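Cycloalternan-forming enzyme (Listeria monocytogenes serovar 1/2a, PDB 5F7U) is a large multidomain protein of glycoside hydrolase family 31, with a TIM-barrel domain, flanking beta-rich domains and a family 6 carbohydrate-binding module. Local coordinates at residues Y727-Q739 with P750-P764. The protein carries 1 engineered substitution. Numbering follows the deposited sequence.
Sequences YPEDVNARDLDEQ and PIVQEGQTEKEVYLP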
# COMPACT_ATOMS: atom_id res chain seq x y z
N TYR A 727 -15.11 -1.41 -5.92
CA TYR A 727 -16.57 -1.62 -5.74
C TYR A 727 -17.11 -0.73 -4.62
O TYR A 727 -17.57 -1.24 -3.59
CB TYR A 727 -16.88 -3.10 -5.48
CG TYR A 727 -16.32 -4.02 -6.52
CD1 TYR A 727 -17.02 -4.27 -7.72
CD2 TYR A 727 -15.07 -4.61 -6.35
CE1 TYR A 727 -16.47 -5.10 -8.69
CE2 TYR A 727 -14.53 -5.45 -7.31
CZ TYR A 727 -15.24 -5.68 -8.48
OH TYR A 727 -14.67 -6.51 -9.44
N PRO A 728 -17.06 0.61 -4.81
CA PRO A 728 -17.38 1.47 -3.67
C PRO A 728 -18.83 1.47 -3.23
O PRO A 728 -19.11 1.78 -2.07
CB PRO A 728 -16.99 2.87 -4.17
CG PRO A 728 -17.03 2.77 -5.66
CD PRO A 728 -16.55 1.39 -5.96
N GLU A 729 -19.74 1.10 -4.13
CA GLU A 729 -21.17 1.06 -3.79
C GLU A 729 -21.58 -0.24 -3.13
O GLU A 729 -22.69 -0.34 -2.59
CB GLU A 729 -22.03 1.26 -5.04
CG GLU A 729 -21.79 2.59 -5.73
CD GLU A 729 -22.79 2.84 -6.83
OE1 GLU A 729 -23.38 1.85 -7.34
OE2 GLU A 729 -23.00 4.01 -7.15
N ASP A 730 -20.70 -1.23 -3.18
CA ASP A 730 -21.02 -2.56 -2.67
C ASP A 730 -20.90 -2.59 -1.15
O ASP A 730 -19.80 -2.57 -0.60
CB ASP A 730 -20.10 -3.60 -3.30
CG ASP A 730 -20.55 -5.03 -3.01
OD1 ASP A 730 -21.06 -5.31 -1.89
OD2 ASP A 730 -20.36 -5.89 -3.89
N VAL A 731 -22.06 -2.67 -0.49
CA VAL A 731 -22.09 -2.62 0.99
C VAL A 731 -21.27 -3.72 1.67
O VAL A 731 -20.80 -3.54 2.80
CB VAL A 731 -23.53 -2.56 1.55
CG1 VAL A 731 -24.21 -1.28 1.08
CG2 VAL A 731 -24.34 -3.78 1.14
N ASN A 732 -21.09 -4.84 0.98
CA ASN A 732 -20.33 -5.94 1.56
C ASN A 732 -18.82 -5.77 1.44
O ASN A 732 -18.08 -6.50 2.08
CB ASN A 732 -20.75 -7.28 0.98
CG ASN A 732 -21.87 -7.92 1.78
OD1 ASN A 732 -23.00 -7.90 1.36
ND2 ASN A 732 -21.55 -8.47 2.99
N ALA A 733 -18.39 -4.84 0.60
CA ALA A 733 -16.96 -4.62 0.31
C ALA A 733 -16.31 -3.63 1.27
O ALA A 733 -15.09 -3.53 1.30
CB ALA A 733 -16.78 -4.12 -1.12
N ARG A 734 -17.13 -2.94 2.06
CA ARG A 734 -16.70 -1.71 2.75
C ARG A 734 -15.59 -1.93 3.78
O ARG A 734 -14.67 -1.11 3.89
CB ARG A 734 -17.90 -1.01 3.41
CG ARG A 734 -18.87 -0.40 2.40
CD ARG A 734 -18.26 0.87 1.82
NE ARG A 734 -19.08 1.51 0.80
CZ ARG A 734 -19.97 2.47 1.04
NH1 ARG A 734 -20.20 2.91 2.28
NH2 ARG A 734 -20.64 3.00 0.02
N ASP A 735 -15.67 -3.03 4.53
CA ASP A 735 -14.76 -3.19 5.67
C ASP A 735 -13.76 -4.34 5.50
O ASP A 735 -12.97 -4.62 6.42
CB ASP A 735 -15.56 -3.38 6.97
CG ASP A 735 -16.44 -2.17 7.30
OD1 ASP A 735 -16.00 -1.01 7.23
OD2 ASP A 735 -17.60 -2.40 7.68
N LEU A 736 -13.80 -5.00 4.35
CA LEU A 736 -13.01 -6.21 4.13
C LEU A 736 -11.52 -5.94 4.21
O LEU A 736 -11.01 -5.06 3.51
CB LEU A 736 -13.36 -6.83 2.78
CG LEU A 736 -14.82 -7.25 2.60
CD1 LEU A 736 -14.97 -7.75 1.16
CD2 LEU A 736 -15.26 -8.32 3.59
N ASP A 737 -10.84 -6.71 5.06
CA ASP A 737 -9.40 -6.52 5.24
C ASP A 737 -8.62 -7.82 5.16
O ASP A 737 -7.44 -7.86 5.52
CB ASP A 737 -9.12 -5.77 6.56
CG ASP A 737 -9.69 -6.48 7.77
OD1 ASP A 737 -10.21 -7.63 7.66
OD2 ASP A 737 -9.68 -5.85 8.85
N GLU A 738 -9.27 -8.90 4.68
CA GLU A 738 -8.62 -10.20 4.55
C GLU A 738 -8.74 -10.76 3.14
O GLU A 738 -8.60 -11.96 2.90
CB GLU A 738 -9.13 -11.20 5.61
CG GLU A 738 -9.04 -10.67 7.04
CD GLU A 738 -9.40 -11.70 8.11
OE1 GLU A 738 -9.76 -12.86 7.78
OE2 GLU A 738 -9.27 -11.35 9.31
N GLN A 739 -8.97 -9.85 2.19
CA GLN A 739 -8.91 -10.17 0.76
C GLN A 739 -8.63 -8.87 0.03
O GLN A 739 -8.78 -7.78 0.62
CB GLN A 739 -10.21 -10.79 0.26
CG GLN A 739 -11.42 -9.84 0.31
CD GLN A 739 -12.69 -10.54 -0.14
OE1 GLN A 739 -13.23 -11.38 0.57
NE2 GLN A 739 -13.17 -10.19 -1.33
N PRO A 750 -6.13 -14.22 1.21
CA PRO A 750 -5.21 -15.00 2.04
C PRO A 750 -5.87 -15.43 3.35
O PRO A 750 -6.86 -14.82 3.78
CB PRO A 750 -4.06 -14.03 2.29
CG PRO A 750 -4.68 -12.69 2.25
CD PRO A 750 -5.76 -12.79 1.18
N ILE A 751 -5.36 -16.50 3.93
CA ILE A 751 -5.87 -16.98 5.21
C ILE A 751 -4.96 -16.37 6.27
O ILE A 751 -3.77 -16.75 6.38
CB ILE A 751 -5.88 -18.53 5.30
CG1 ILE A 751 -7.02 -19.14 4.47
CG2 ILE A 751 -6.16 -18.97 6.74
CD1 ILE A 751 -6.84 -19.13 2.96
N VAL A 752 -5.50 -15.42 7.03
CA VAL A 752 -4.68 -14.67 8.01
C VAL A 752 -5.11 -14.96 9.44
O VAL A 752 -4.75 -14.23 10.37
CB VAL A 752 -4.70 -13.14 7.74
CG1 VAL A 752 -4.15 -12.85 6.34
CG2 VAL A 752 -6.11 -12.59 7.90
N GLN A 753 -5.86 -16.04 9.61
CA GLN A 753 -6.29 -16.49 10.94
C GLN A 753 -5.70 -17.85 11.25
O GLN A 753 -5.75 -18.76 10.43
CB GLN A 753 -7.81 -16.59 11.02
CG GLN A 753 -8.51 -15.25 10.79
CD GLN A 753 -10.02 -15.40 10.74
OE1 GLN A 753 -10.59 -16.23 11.45
NE2 GLN A 753 -10.67 -14.61 9.88
N GLU A 754 -5.11 -17.95 12.44
CA GLU A 754 -4.51 -19.18 12.93
C GLU A 754 -5.55 -20.30 13.02
O GLU A 754 -6.65 -20.09 13.54
CB GLU A 754 -3.88 -18.91 14.29
CG GLU A 754 -2.93 -19.99 14.80
CD GLU A 754 -2.36 -19.65 16.18
OE1 GLU A 754 -2.34 -18.47 16.58
OE2 GLU A 754 -1.96 -20.58 16.90
N GLY A 755 -5.19 -21.47 12.51
CA GLY A 755 -6.07 -22.65 12.51
C GLY A 755 -7.19 -22.68 11.48
O GLY A 755 -7.95 -23.64 11.42
N GLN A 756 -7.32 -21.62 10.67
CA GLN A 756 -8.43 -21.52 9.74
C GLN A 756 -8.18 -22.36 8.48
O GLN A 756 -7.08 -22.32 7.91
CB GLN A 756 -8.65 -20.06 9.35
CG GLN A 756 -9.75 -19.86 8.32
CD GLN A 756 -9.98 -18.39 7.99
OE1 GLN A 756 -9.07 -17.56 8.09
NE2 GLN A 756 -11.19 -18.06 7.59
N THR A 757 -9.19 -23.13 8.08
CA THR A 757 -9.20 -23.80 6.78
C THR A 757 -10.49 -23.54 5.97
O THR A 757 -10.53 -23.80 4.77
CB THR A 757 -8.98 -25.32 6.91
OG1 THR A 757 -9.99 -25.86 7.76
CG2 THR A 757 -7.59 -25.66 7.50
N GLU A 758 -11.53 -23.00 6.60
CA GLU A 758 -12.71 -22.60 5.84
C GLU A 758 -12.69 -21.08 5.68
O GLU A 758 -13.00 -20.35 6.62
CB GLU A 758 -14.02 -23.08 6.49
CG GLU A 758 -14.29 -24.57 6.31
CD GLU A 758 -14.61 -24.98 4.85
OE1 GLU A 758 -15.00 -24.12 4.01
OE2 GLU A 758 -14.50 -26.20 4.54
N LYS A 759 -12.31 -20.64 4.48
CA LYS A 759 -12.07 -19.21 4.23
C LYS A 759 -13.28 -18.57 3.56
O LYS A 759 -13.70 -19.01 2.48
CB LYS A 759 -10.82 -19.05 3.35
CG LYS A 759 -10.56 -17.65 2.79
CD LYS A 759 -10.22 -16.66 3.91
CE LYS A 759 -9.86 -15.32 3.29
NZ LYS A 759 -9.56 -14.27 4.31
N GLU A 760 -13.84 -17.54 4.19
CA GLU A 760 -14.92 -16.76 3.58
C GLU A 760 -14.30 -15.85 2.54
O GLU A 760 -13.27 -15.21 2.81
CB GLU A 760 -15.63 -15.90 4.62
CG GLU A 760 -16.60 -16.68 5.47
CD GLU A 760 -17.34 -15.81 6.49
OE1 GLU A 760 -17.18 -14.57 6.51
OE2 GLU A 760 -18.07 -16.38 7.30
N VAL A 761 -14.90 -15.81 1.34
CA VAL A 761 -14.45 -14.88 0.30
C VAL A 761 -15.66 -14.12 -0.19
O VAL A 761 -16.61 -14.73 -0.69
CB VAL A 761 -13.80 -15.59 -0.91
CG1 VAL A 761 -13.23 -14.55 -1.88
CG2 VAL A 761 -12.69 -16.55 -0.46
N TYR A 762 -15.64 -12.79 -0.07
CA TYR A 762 -16.76 -12.04 -0.62
C TYR A 762 -16.51 -11.83 -2.12
O TYR A 762 -15.45 -11.30 -2.51
CB TYR A 762 -17.00 -10.67 0.08
CG TYR A 762 -18.09 -9.94 -0.69
CD1 TYR A 762 -19.42 -10.41 -0.67
CD2 TYR A 762 -17.78 -8.87 -1.55
CE1 TYR A 762 -20.41 -9.80 -1.42
CE2 TYR A 762 -18.77 -8.25 -2.31
CZ TYR A 762 -20.07 -8.73 -2.25
OH TYR A 762 -21.07 -8.14 -3.00
N LEU A 763 -17.47 -12.27 -2.96
CA LEU A 763 -17.36 -12.08 -4.39
C LEU A 763 -18.31 -10.99 -4.85
O LEU A 763 -19.52 -11.16 -4.73
CB LEU A 763 -17.66 -13.38 -5.15
CG LEU A 763 -16.75 -14.56 -4.82
CD1 LEU A 763 -17.27 -15.78 -5.57
CD2 LEU A 763 -15.28 -14.28 -5.15
N PRO A 764 -17.77 -9.87 -5.37
CA PRO A 764 -18.63 -8.85 -5.95
C PRO A 764 -19.38 -9.37 -7.17
O PRO A 764 -19.06 -10.43 -7.70
CB PRO A 764 -17.65 -7.76 -6.39
CG PRO A 764 -16.44 -7.99 -5.56
CD PRO A 764 -16.34 -9.49 -5.46
O HOH W 1 -8.42 -15.21 6.89
O HOH W 2 -11.75 -13.58 5.99
O HOH W 3 -12.11 -12.55 2.86
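The ammonium group of Lys759 has four close oxygens round NZ: Glu738 O at 2.9 Å, Pro750 O within its own segment, and two waters, more than its three N-H groups can serve singly, so some must be shared. Both waters also donate to Glu738 OE1, so the carboxylate reaches the lysine mainly through them; the direct salt bridge is long, at 3.8 Å between OE1 and NZ. Gln753 approaches the same oxygen, its NE2 donating at 2.9 Å to the syn lone pair of Glu738 OE1, with amide and carboxylate planes turned 72° apart. Val752 CG2 packs against Glu738 CD. Such a setting would probably keep Glu738 ionised.

Further along, the amide of Gln739 docks on the backbone of Tyr762 with both ends: OE1 accepts from Tyr762 N, and NE2 donates to Tyr762 O at 2.8 Å in a nearly straight bond (172°). With chi1 at 65°, CG of Gln739 sits between its backbone N and carbonyl carbon, and the extended chain beyond carries the amide to the strand. A third water joins OE1 to Glu760 O.

The hydroxyl of Tyr762 donates to the syn lone pair of Asp730 OD2 at 2.5 Å, the oxygen lying in the ring plane and the carboxylate standing almost perpendicular to it. Asn732 CB makes a CH-pi contact over one face of this ring, off-centre toward the CE1 rim, and Leu736 CD1 packs on Tyr762 CB. At the far end Pro764 CB sits over the centre of the Tyr727 ring, 3.6 Å from the centroid, a second CH-pi contact.

Asp730 OD1 meanwhile accepts from Asn732 N, closing an Asx turn. Strand 758-763, paired antiparallel with 781-786, is thus fastened to the loop leading from helix 723-726 into strand 740-742 within the family 31 C-terminal beta domain.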